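Fasciclin-1 (Drosophila melanogaster, PDB 1O70) acts as a neural cell adhesion molecule, a GPI-anchored glycoprotein whose third and fourth FAS1 domains make up this chain. Local coordinates at residues I230-H234 and P306-D312; P53-W58 and I150-L154; I91-N95 and F113-E118. The contacts are given in a common frame with arbitrary orientation. Numbering follows the deposited sequence.

Interaction 1 (I230-H234 and P306-D312). With SO4 (sulfate ion), chain F.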
loop_
_atom_site.group_PDB
_atom_site.type_symbol
_atom_site.label_atom_id
_atom_site.label_comp_id
_atom_site.label_asym_id
_atom_site.label_seq_id
_atom_site.Cartn_x
_atom_site.Cartn_y
_atom_site.Cartn_z
ATOM N N ILE A 230 19.345 11.415 -2.823
ATOM C CA ILE A 230 19.016 10.155 -2.146
ATOM C C ILE A 230 17.656 9.635 -2.619
ATOM O O ILE A 230 17.516 8.463 -2.954
ATOM C CB ILE A 230 18.954 10.324 -0.605
ATOM C CG1 ILE A 230 20.298 10.824 -0.068
ATOM C CG2 ILE A 230 18.601 8.990 0.051
ATOM C CD1 ILE A 230 21.435 9.810 -0.188
ATOM N N LEU A 231 16.663 10.516 -2.640
ATOM C CA LEU A 231 15.325 10.151 -3.069
ATOM C C LEU A 231 15.252 9.785 -4.543
ATOM O O LEU A 231 14.584 8.819 -4.913
ATOM C CB LEU A 231 14.351 11.289 -2.767
ATOM C CG LEU A 231 13.639 11.297 -1.405
ATOM C CD1 LEU A 231 14.388 10.454 -0.380
ATOM C CD2 LEU A 231 13.479 12.733 -0.938
ATOM N N GLU A 232 15.932 10.542 -5.399
ATOM C CA GLU A 232 15.902 10.234 -6.830
ATOM C C GLU A 232 16.401 8.827 -7.083
ATOM O O GLU A 232 16.082 8.221 -8.102
ATOM C CB GLU A 232 16.753 11.231 -7.613
ATOM C CG GLU A 232 16.304 12.664 -7.412
ATOM C CD GLU A 232 17.121 13.646 -8.215
ATOM O OE1 GLU A 232 18.326 13.377 -8.418
ATOM O OE2 GLU A 232 16.566 14.691 -8.615
ATOM N N ARG A 233 17.189 8.305 -6.147
ATOM C CA ARG A 233 17.714 6.959 -6.271
ATOM C C ARG A 233 16.574 5.966 -6.030
ATOM O O ARG A 233 16.613 4.843 -6.523
ATOM C CB ARG A 233 18.821 6.752 -5.245
ATOM C CG ARG A 233 19.367 5.332 -5.180
ATOM C CD ARG A 233 20.313 5.159 -4.004
ATOM N NE ARG A 233 21.589 5.848 -4.196
ATOM C CZ ARG A 233 22.524 5.951 -3.256
ATOM N NH1 ARG A 233 22.316 5.411 -2.066
ATOM N NH2 ARG A 233 23.659 6.595 -3.493
ATOM N N HIS A 234 15.556 6.389 -5.276
ATOM C CA HIS A 234 14.421 5.524 -4.972
ATOM C C HIS A 234 13.281 5.630 -5.979
ATOM O O HIS A 234 12.344 4.824 -5.950
ATOM C CB HIS A 234 13.854 5.848 -3.587
ATOM C CG HIS A 234 14.808 5.616 -2.462
ATOM N ND1 HIS A 234 15.912 6.412 -2.251
ATOM C CD2 HIS A 234 14.819 4.693 -1.472
ATOM C CE1 HIS A 234 16.560 5.990 -1.181
ATOM N NE2 HIS A 234 15.916 4.947 -0.689
ATOM N N PRO A 306 16.084 2.623 3.857
ATOM C CA PRO A 306 16.393 3.384 2.641
ATOM C C PRO A 306 17.635 2.879 1.905
ATOM O O PRO A 306 18.547 2.337 2.525
ATOM C CB PRO A 306 16.566 4.804 3.170
ATOM C CG PRO A 306 17.126 4.578 4.539
ATOM C CD PRO A 306 16.304 3.440 5.062
ATOM N N LEU A 307 17.653 3.027 0.585
ATOM C CA LEU A 307 18.810 2.608 -0.198
ATOM C C LEU A 307 19.950 3.563 0.155
ATOM O O LEU A 307 20.127 4.588 -0.499
ATOM C CB LEU A 307 18.494 2.698 -1.690
ATOM C CG LEU A 307 17.329 1.812 -2.116
ATOM C CD1 LEU A 307 16.937 2.118 -3.547
ATOM C CD2 LEU A 307 17.713 0.347 -1.949
ATOM N N LEU A 308 20.712 3.229 1.194
ATOM C CA LEU A 308 21.805 4.083 1.638
ATOM C C LEU A 308 23.025 3.302 2.131
ATOM O O LEU A 308 22.893 2.321 2.861
ATOM C CB LEU A 308 21.300 5.013 2.748
ATOM C CG LEU A 308 22.060 6.313 3.032
ATOM C CD1 LEU A 308 22.029 7.208 1.807
ATOM C CD2 LEU A 308 21.429 7.019 4.219
ATOM N N GLU A 309 24.210 3.739 1.708
ATOM C CA GLU A 309 25.484 3.130 2.110
ATOM C C GLU A 309 26.198 4.220 2.906
ATOM O O GLU A 309 25.781 5.375 2.859
ATOM C CB GLU A 309 26.313 2.767 0.876
ATOM C CG GLU A 309 25.620 1.826 -0.085
ATOM C CD GLU A 309 26.425 1.569 -1.344
ATOM O OE1 GLU A 309 26.655 2.527 -2.112
ATOM O OE2 GLU A 309 26.828 0.407 -1.565
ATOM N N GLU A 310 27.255 3.891 3.644
ATOM C CA GLU A 310 27.918 4.954 4.388
ATOM C C GLU A 310 28.862 5.763 3.506
ATOM O O GLU A 310 29.688 6.521 4.004
ATOM C CB GLU A 310 28.664 4.415 5.613
ATOM C CG GLU A 310 29.812 3.483 5.333
ATOM C CD GLU A 310 30.595 3.158 6.594
ATOM O OE1 GLU A 310 29.979 2.693 7.583
ATOM O OE2 GLU A 310 31.827 3.376 6.599
ATOM N N LYS A 311 28.732 5.600 2.195
ATOM C CA LYS A 311 29.553 6.354 1.264
ATOM C C LYS A 311 28.801 7.652 0.987
ATOM O O LYS A 311 29.306 8.546 0.310
ATOM C CB LYS A 311 29.740 5.591 -0.044
ATOM C CG LYS A 311 30.125 4.129 0.114
ATOM C CD LYS A 311 30.166 3.439 -1.248
ATOM C CE LYS A 311 30.245 1.924 -1.113
ATOM N NZ LYS A 311 30.155 1.241 -2.436
ATOM N N ASP A 312 27.584 7.746 1.511
ATOM C CA ASP A 312 26.758 8.934 1.327
ATOM C C ASP A 312 26.623 9.664 2.671
ATOM O O ASP A 312 25.922 10.673 2.787
ATOM C CB ASP A 312 25.361 8.541 0.811
ATOM C CG ASP A 312 25.388 7.349 -0.150
ATOM O OD1 ASP A 312 26.209 7.337 -1.087
ATOM O OD2 ASP A 312 24.571 6.423 0.023
HETATM S S SO4 F . 23.520 6.543 -7.167
HETATM O O1 SO4 F . 22.126 6.677 -7.660
HETATM O O2 SO4 F . 24.430 6.312 -8.311
HETATM O O3 SO4 F . 23.917 7.784 -6.461
HETATM O O4 SO4 F . 23.602 5.391 -6.235
#
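The last part of helix 224-232 and the residues that follow lie against an extended tail that follows strand 298-303, the last strand of the second FAS1 domain in this chain. The CA atoms of His234 and Leu307 are 7.1 Å apart, and those of Ile230 and Leu308 are 7.7 Å apart. The tail bends twice. Leu307 is the centre of an inverse gamma turn, and a type I beta turn runs from Glu309 to Asp312. No backbone-to-backbone hydrogen bond joins the two segments, so every polar link across the contact uses a side chain.

His234 is fixed at both ring nitrogens. Its ND1 donates to Ile230 O at 2.7 Å, which makes NE2 the acceptor for Leu307 N at 2.9 Å. The side chain of Leu307 folds over the same imidazole, with CD1 4.2 Å from the ring centroid in a CH-pi contact. Trp281 of strand 276-281 touches both Leu307 and Arg233. On the helix, Ile230 CD1 packs against Leu308 CD1 at 3.3 Å.

Arg233 reaches along the tail. Its NH1 donates to Leu307 O at 2.8 Å and forms a salt bridge with Asp312 OD2 at 3.2 Å. One nitrogen thus holds both turns of the tail. Asp312 OD2 also accepts from Glu309 N at 3.2 Å, so the Asp312 side chain ties the last residue of the turn back to the first. The guanidinium also meets a sulfate, probably from the crystallisation liquor: Arg233 NH2 donates to sulfate O3 at 3.2 Å.

Interaction 2 (P53-W58 and I150-L154). With SO4 (sulfate ion), chain D.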
loop_
_atom_site.group_PDB
_atom_site.type_symbol
_atom_site.label_atom_id
_atom_site.label_comp_id
_atom_site.label_asym_id
_atom_site.label_seq_id
_atom_site.Cartn_x
_atom_site.Cartn_y
_atom_site.Cartn_z
ATOM N N PRO A 53 -17.925 -1.863 0.689
ATOM C CA PRO A 53 -17.898 -0.434 0.364
ATOM C C PRO A 53 -19.326 0.097 0.362
ATOM O O PRO A 53 -20.247 -0.608 -0.057
ATOM C CB PRO A 53 -17.309 -0.400 -1.047
ATOM C CG PRO A 53 -16.479 -1.640 -1.110
ATOM C CD PRO A 53 -17.312 -2.662 -0.385
ATOM N N SER A 54 -19.512 1.330 0.829
ATOM C CA SER A 54 -20.838 1.941 0.841
ATOM C C SER A 54 -21.275 2.103 -0.607
ATOM O O SER A 54 -20.444 2.054 -1.512
ATOM C CB SER A 54 -20.784 3.320 1.486
ATOM O OG SER A 54 -20.044 4.196 0.658
ATOM N N ASN A 55 -22.570 2.302 -0.832
ATOM C CA ASN A 55 -23.076 2.476 -2.190
ATOM C C ASN A 55 -22.483 3.727 -2.809
ATOM O O ASN A 55 -22.258 3.792 -4.019
ATOM C CB ASN A 55 -24.596 2.586 -2.177
ATOM C CG ASN A 55 -25.237 1.519 -1.331
ATOM O OD1 ASN A 55 -25.185 1.566 -0.098
ATOM N ND2 ASN A 55 -25.834 0.534 -1.986
ATOM N N GLU A 56 -22.236 4.723 -1.965
ATOM C CA GLU A 56 -21.663 5.979 -2.411
ATOM C C GLU A 56 -20.219 5.730 -2.834
ATOM O O GLU A 56 -19.683 6.421 -3.700
ATOM C CB GLU A 56 -21.708 7.000 -1.277
ATOM C CG GLU A 56 -21.306 8.406 -1.683
ATOM C CD GLU A 56 -21.379 9.386 -0.522
ATOM O OE1 GLU A 56 -22.453 9.470 0.132
ATOM O OE2 GLU A 56 -20.362 10.083 -0.273
ATOM N N ALA A 57 -19.599 4.725 -2.220
ATOM C CA ALA A 57 -18.226 4.363 -2.530
ATOM C C ALA A 57 -18.155 3.618 -3.857
ATOM O O ALA A 57 -17.175 3.727 -4.588
ATOM C CB ALA A 57 -17.655 3.496 -1.415
ATOM N N TRP A 58 -19.188 2.851 -4.169
ATOM C CA TRP A 58 -19.191 2.109 -5.415
ATOM C C TRP A 58 -19.515 2.989 -6.612
ATOM O O TRP A 58 -19.334 2.579 -7.751
ATOM C CB TRP A 58 -20.200 0.976 -5.351
ATOM C CG TRP A 58 -19.684 -0.253 -4.707
ATOM C CD1 TRP A 58 -20.066 -0.775 -3.509
ATOM C CD2 TRP A 58 -18.744 -1.175 -5.265
ATOM N NE1 TRP A 58 -19.429 -1.971 -3.288
ATOM C CE2 TRP A 58 -18.609 -2.242 -4.353
ATOM C CE3 TRP A 58 -17.991 -1.200 -6.448
ATOM C CZ2 TRP A 58 -17.774 -3.337 -4.593
ATOM C CZ3 TRP A 58 -17.153 -2.288 -6.687
ATOM C CH2 TRP A 58 -17.052 -3.340 -5.760
ATOM N N ILE A 150 -17.101 0.522 4.480
ATOM C CA ILE A 150 -16.042 1.502 4.276
ATOM C C ILE A 150 -16.452 2.496 3.202
ATOM O O ILE A 150 -17.282 2.188 2.345
ATOM C CB ILE A 150 -14.702 0.831 3.896
ATOM C CG1 ILE A 150 -14.848 0.024 2.599
ATOM C CG2 ILE A 150 -14.233 -0.059 5.038
ATOM C CD1 ILE A 150 -13.564 -0.705 2.194
ATOM N N ASP A 151 -15.867 3.690 3.255
ATOM C CA ASP A 151 -16.218 4.747 2.323
ATOM C C ASP A 151 -15.457 4.788 1.012
ATOM O O ASP A 151 -15.649 5.708 0.219
ATOM C CB ASP A 151 -16.108 6.105 3.014
ATOM C CG ASP A 151 -14.726 6.370 3.569
ATOM O OD1 ASP A 151 -13.793 5.565 3.323
ATOM O OD2 ASP A 151 -14.582 7.402 4.253
ATOM N N HIS A 152 -14.586 3.816 0.783
ATOM C CA HIS A 152 -13.852 3.754 -0.475
ATOM C C HIS A 152 -13.723 2.311 -0.840
ATOM O O HIS A 152 -13.761 1.446 0.031
ATOM C CB HIS A 152 -12.449 4.350 -0.373
ATOM C CG HIS A 152 -12.431 5.843 -0.365
ATOM N ND1 HIS A 152 -12.441 6.581 0.799
ATOM C CD2 HIS A 152 -12.429 6.739 -1.380
ATOM C CE1 HIS A 152 -12.442 7.868 0.503
ATOM N NE2 HIS A 152 -12.435 7.992 -0.814
ATOM N N VAL A 153 -13.581 2.056 -2.132
ATOM C CA VAL A 153 -13.432 0.705 -2.620
ATOM C C VAL A 153 -11.943 0.387 -2.666
ATOM O O VAL A 153 -11.173 1.052 -3.367
ATOM C CB VAL A 153 -14.035 0.569 -4.022
ATOM C CG1 VAL A 153 -13.998 -0.876 -4.457
ATOM C CG2 VAL A 153 -15.468 1.106 -4.033
ATOM N N LEU A 154 -11.532 -0.623 -1.908
ATOM C CA LEU A 154 -10.127 -1.003 -1.881
ATOM C C LEU A 154 -9.705 -1.479 -3.272
ATOM O O LEU A 154 -10.545 -1.872 -4.088
ATOM C CB LEU A 154 -9.892 -2.109 -0.846
ATOM C CG LEU A 154 -10.276 -1.791 0.603
ATOM C CD1 LEU A 154 -9.990 -2.994 1.494
ATOM C CD2 LEU A 154 -9.511 -0.573 1.088
HETATM S S SO4 D . -26.962 1.089 -6.638
HETATM O O1 SO4 D . -26.237 1.155 -5.351
HETATM O O2 SO4 D . -28.053 2.079 -6.651
HETATM O O3 SO4 D . -26.022 1.361 -7.741
HETATM O O4 SO4 D . -27.529 -0.265 -6.816
#
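Val153 is the apolar centre of this contact. Its CG1 sits over a face of the Trp58 indole, 4.3 Å from the centroid of the six-membered ring, a CH-pi contact. Its CG2 meets Pro53 CB at 3.8 Å and Ala57 CB at 4.2 Å, and also lies 3.2 Å from Ala57 O. Ile150 adds a looser contact, with CG1 4.4 Å from Pro53 CG. Ile76 of helix 70-79 and the side chain of His80 also touch Val153.

Ala57 points toward the loop 150-154. Its small methyl group lets the backbones come close: Ala57 CB is 3.4 Å from Asp151 O, and the CA atoms of Ala57 and His152 are 4.9 Å apart.

Further out, the backbone takes over. Pro53 and Ile150 pair as a parallel beta bridge. The bonds come from the residues flanking Pro53: Ile150 pairs with Ala52, and Ser54 N donates to Ile150 O at 2.8 Å. The missing NH of Pro53 costs the pairing nothing. Pro53 CA adds a CA-H...O contact to the same Ile150 O at 3.3 Å.

Ser54 is also the N-cap of the weakly bonded helix 55-60. Its OG accepts from Ala57 N at 3.0 Å. Within 150-154, His152 ND1 donates to Asp151 OD1 at 3.0 Å, and this carboxylate oxygen also accepts from Thr134 N.

The arrangement belongs to the mixed sheet of the first FAS1 domain in this chain. There the first and last strands, 48-53 and 145-150, run parallel side by side, and a helix starts directly after the first.

Interaction 3 (I91-N95 and F113-E118). With NAG (2-acetamido-2-deoxy-beta-D-glucopyranose), chain B; NAG (2-acetamido-2-deoxy-beta-D-glucopyranose), chain C.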
loop_
_atom_site.group_PDB
_atom_site.type_symbol
_atom_site.label_atom_id
_atom_site.label_comp_id
_atom_site.label_asym_id
_atom_site.label_seq_id
_atom_site.Cartn_x
_atom_site.Cartn_y
_atom_site.Cartn_z
ATOM N N ILE A 91 -9.550 -6.246 16.223
ATOM C CA ILE A 91 -8.634 -5.425 15.450
ATOM C C ILE A 91 -7.763 -4.605 16.402
ATOM O O ILE A 91 -6.544 -4.537 16.230
ATOM C CB ILE A 91 -9.403 -4.483 14.481
ATOM C CG1 ILE A 91 -10.215 -5.311 13.487
ATOM C CG2 ILE A 91 -8.429 -3.612 13.699
ATOM C CD1 ILE A 91 -11.121 -4.493 12.609
ATOM N N ARG A 92 -8.383 -3.986 17.405
ATOM C CA ARG A 92 -7.634 -3.200 18.391
ATOM C C ARG A 92 -6.538 -4.047 19.014
ATOM O O ARG A 92 -5.379 -3.644 19.068
ATOM C CB ARG A 92 -8.539 -2.720 19.527
ATOM C CG ARG A 92 -9.129 -1.347 19.342
ATOM C CD ARG A 92 -9.100 -0.572 20.662
ATOM N NE ARG A 92 -9.817 0.697 20.557
ATOM C CZ ARG A 92 -11.136 0.791 20.457
ATOM N NH1 ARG A 92 -11.879 -0.308 20.460
ATOM N NH2 ARG A 92 -11.709 1.980 20.334
ATOM N N GLN A 93 -6.928 -5.223 19.500
ATOM C CA GLN A 93 -6.004 -6.144 20.146
ATOM C C GLN A 93 -4.841 -6.574 19.271
ATOM O O GLN A 93 -3.693 -6.555 19.707
ATOM C CB GLN A 93 -6.750 -7.386 20.618
ATOM C CG GLN A 93 -7.837 -7.088 21.622
ATOM C CD GLN A 93 -8.577 -8.335 22.060
ATOM O OE1 GLN A 93 -7.967 -9.294 22.535
ATOM N NE2 GLN A 93 -9.901 -8.329 21.906
ATOM N N LYS A 94 -5.142 -6.973 18.041
ATOM C CA LYS A 94 -4.103 -7.421 17.131
ATOM C C LYS A 94 -3.082 -6.333 16.809
ATOM O O LYS A 94 -1.936 -6.637 16.497
ATOM C CB LYS A 94 -4.719 -7.947 15.837
ATOM C CG LYS A 94 -5.592 -9.176 16.026
ATOM C CD LYS A 94 -5.886 -9.851 14.696
ATOM C CE LYS A 94 -4.624 -10.478 14.111
ATOM N NZ LYS A 94 -4.842 -11.080 12.770
ATOM N N ASN A 95 -3.491 -5.069 16.882
ATOM C CA ASN A 95 -2.571 -3.982 16.593
ATOM C C ASN A 95 -1.928 -3.403 17.846
ATOM O O ASN A 95 -1.264 -2.369 17.784
ATOM C CB ASN A 95 -3.274 -2.858 15.819
ATOM C CG ASN A 95 -3.472 -3.194 14.354
ATOM O OD1 ASN A 95 -2.783 -4.048 13.802
ATOM N ND2 ASN A 95 -4.406 -2.508 13.713
ATOM N N PHE A 113 -5.265 -2.291 9.779
ATOM C CA PHE A 113 -6.103 -1.212 10.265
ATOM C C PHE A 113 -5.396 -0.281 11.230
ATOM O O PHE A 113 -4.327 -0.585 11.761
ATOM C CB PHE A 113 -7.339 -1.782 10.980
ATOM C CG PHE A 113 -8.127 -2.770 10.165
ATOM C CD1 PHE A 113 -7.644 -4.051 9.948
ATOM C CD2 PHE A 113 -9.349 -2.413 9.607
ATOM C CE1 PHE A 113 -8.364 -4.966 9.187
ATOM C CE2 PHE A 113 -10.076 -3.322 8.843
ATOM C CZ PHE A 113 -9.577 -4.601 8.635
ATOM N N ASN A 114 -6.024 0.864 11.449
ATOM C CA ASN A 114 -5.534 1.845 12.392
ATOM C C ASN A 114 -6.749 2.252 13.209
ATOM O O ASN A 114 -7.788 2.607 12.645
ATOM C CB ASN A 114 -4.967 3.071 11.690
ATOM C CG ASN A 114 -4.476 4.111 12.676
ATOM O OD1 ASN A 114 -3.633 3.819 13.524
ATOM N ND2 ASN A 114 -5.001 5.325 12.576
ATOM N N VAL A 115 -6.620 2.195 14.534
ATOM C CA VAL A 115 -7.713 2.551 15.432
ATOM C C VAL A 115 -7.373 3.749 16.309
ATOM O O VAL A 115 -6.320 3.777 16.945
ATOM C CB VAL A 115 -8.083 1.374 16.360
ATOM C CG1 VAL A 115 -9.174 1.806 17.330
ATOM C CG2 VAL A 115 -8.549 0.173 15.536
ATOM N N ARG A 116 -8.271 4.731 16.335
ATOM C CA ARG A 116 -8.106 5.938 17.147
ATOM C C ARG A 116 -9.317 6.142 18.056
ATOM O O ARG A 116 -10.442 5.822 17.675
ATOM C CB ARG A 116 -7.986 7.175 16.266
ATOM C CG ARG A 116 -6.764 7.257 15.399
ATOM C CD ARG A 116 -7.014 8.311 14.330
ATOM N NE ARG A 116 -7.527 9.545 14.923
ATOM C CZ ARG A 116 -8.085 10.530 14.227
ATOM N NH1 ARG A 116 -8.208 10.423 12.908
ATOM N NH2 ARG A 116 -8.510 11.626 14.848
ATOM N N GLY A 117 -9.074 6.694 19.243
ATOM C CA GLY A 117 -10.143 6.969 20.193
ATOM C C GLY A 117 -10.901 5.762 20.709
ATOM O O GLY A 117 -10.538 4.621 20.422
ATOM N N GLU A 118 -11.950 6.012 21.493
ATOM C CA GLU A 118 -12.768 4.930 22.035
ATOM C C GLU A 118 -14.243 5.314 22.060
ATOM O O GLU A 118 -14.610 6.450 21.758
ATOM C CB GLU A 118 -12.327 4.554 23.452
ATOM C CG GLU A 118 -10.837 4.327 23.620
ATOM C CD GLU A 118 -10.068 5.629 23.598
ATOM O OE1 GLU A 118 -10.530 6.595 24.245
ATOM O OE2 GLU A 118 -9.005 5.686 22.948
HETATM C C1 NAG B . -4.340 9.587 10.805
HETATM C C2 NAG B . -4.912 10.748 11.592
HETATM C C3 NAG B . -3.831 11.297 12.523
HETATM C C4 NAG B . -3.321 10.150 13.419
HETATM C C5 NAG B . -2.893 8.927 12.590
HETATM C C6 NAG B . -2.624 7.733 13.497
HETATM C C7 NAG B . -6.652 12.110 10.639
HETATM C C8 NAG B . -6.993 13.594 10.614
HETATM N N2 NAG B . -5.366 11.782 10.685
HETATM O O3 NAG B . -4.372 12.344 13.300
HETATM O O4 NAG B . -2.237 10.578 14.236
HETATM O O5 NAG B . -3.946 8.527 11.686
HETATM O O6 NAG B . -3.747 7.479 14.337
HETATM O O7 NAG B . -7.550 11.271 10.618
HETATM C C1 NAG C . -5.671 6.586 6.664
HETATM C C2 NAG C . -4.737 6.076 7.758
HETATM C C3 NAG C . -4.999 6.875 9.039
HETATM C C4 NAG C . -4.861 8.388 8.779
HETATM C C5 NAG C . -5.744 8.782 7.578
HETATM C C6 NAG C . -5.614 10.228 7.154
HETATM C C7 NAG C . -4.035 3.772 7.795
HETATM C C8 NAG C . -4.367 2.323 8.127
HETATM N N2 NAG C . -4.989 4.673 8.006
HETATM O O3 NAG C . -4.124 6.450 10.070
HETATM O O4 NAG C . -5.306 9.111 9.944
HETATM O O5 NAG C . -5.425 7.974 6.428
HETATM O O6 NAG C . -4.251 10.575 6.958
HETATM O O7 NAG C . -2.931 4.066 7.350
HETATM O O HOH W 1 -3.962 -4.178 11.333
#
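One strand here faces protein on one side and sugar on the other. Phe113 and Val115 point toward the helix. The CA-to-CB bonds of Asn114 and Arg116 point away from the helix, and both side chains meet the glycan on that side. Asn114 ND2 donates to O6 of the chain B NAG at 3.1 Å.

On the helix side, Ile91 CD1 lies over the Phe113 ring, 4.0 Å from its centroid, a CH-pi contact. Ile91 CG2 meets Phe113 CB at 3.5 Å and Val115 CG2 at 4.2 Å. In the FAS1 fold of this domain, helix 88-94 thus packs on strand 110-116 of the mixed sheet.

Polar groups flank this packing. Towards Gly117, the Arg92 guanidinium lies with one face over Val115 CG1, and its NH2 donates to Gly117 O at 2.9 Å. Towards Phe113, water 1 donates to Asn95 OD1 at 2.7 Å and accepts from Phe113 N at 2.8 Å. Asn95 OD1 also accepts from Ala100 N.

How the interactions relate
Interactions 2 and 3 belong to the first FAS1 domain of the chain, and interaction 1 belongs to the second. Interactions 1 and 2 are buried; interaction 3 is partly buried and borders the glycan. The two domains repeat the same strand order, and both buried contacts involve chain just beyond or at the end of the last strand. Interaction 2 adds a direct backbone bond to apolar packing, whereas interaction 1 depends on histidine and arginine side chains. In interaction 3, arginine and water bonds flank a small apolar patch. Interactions 2 and 3 share one sheet, with centres about 21 Å apart; the centre of interaction 1 is about 38 Å from that of interaction 2.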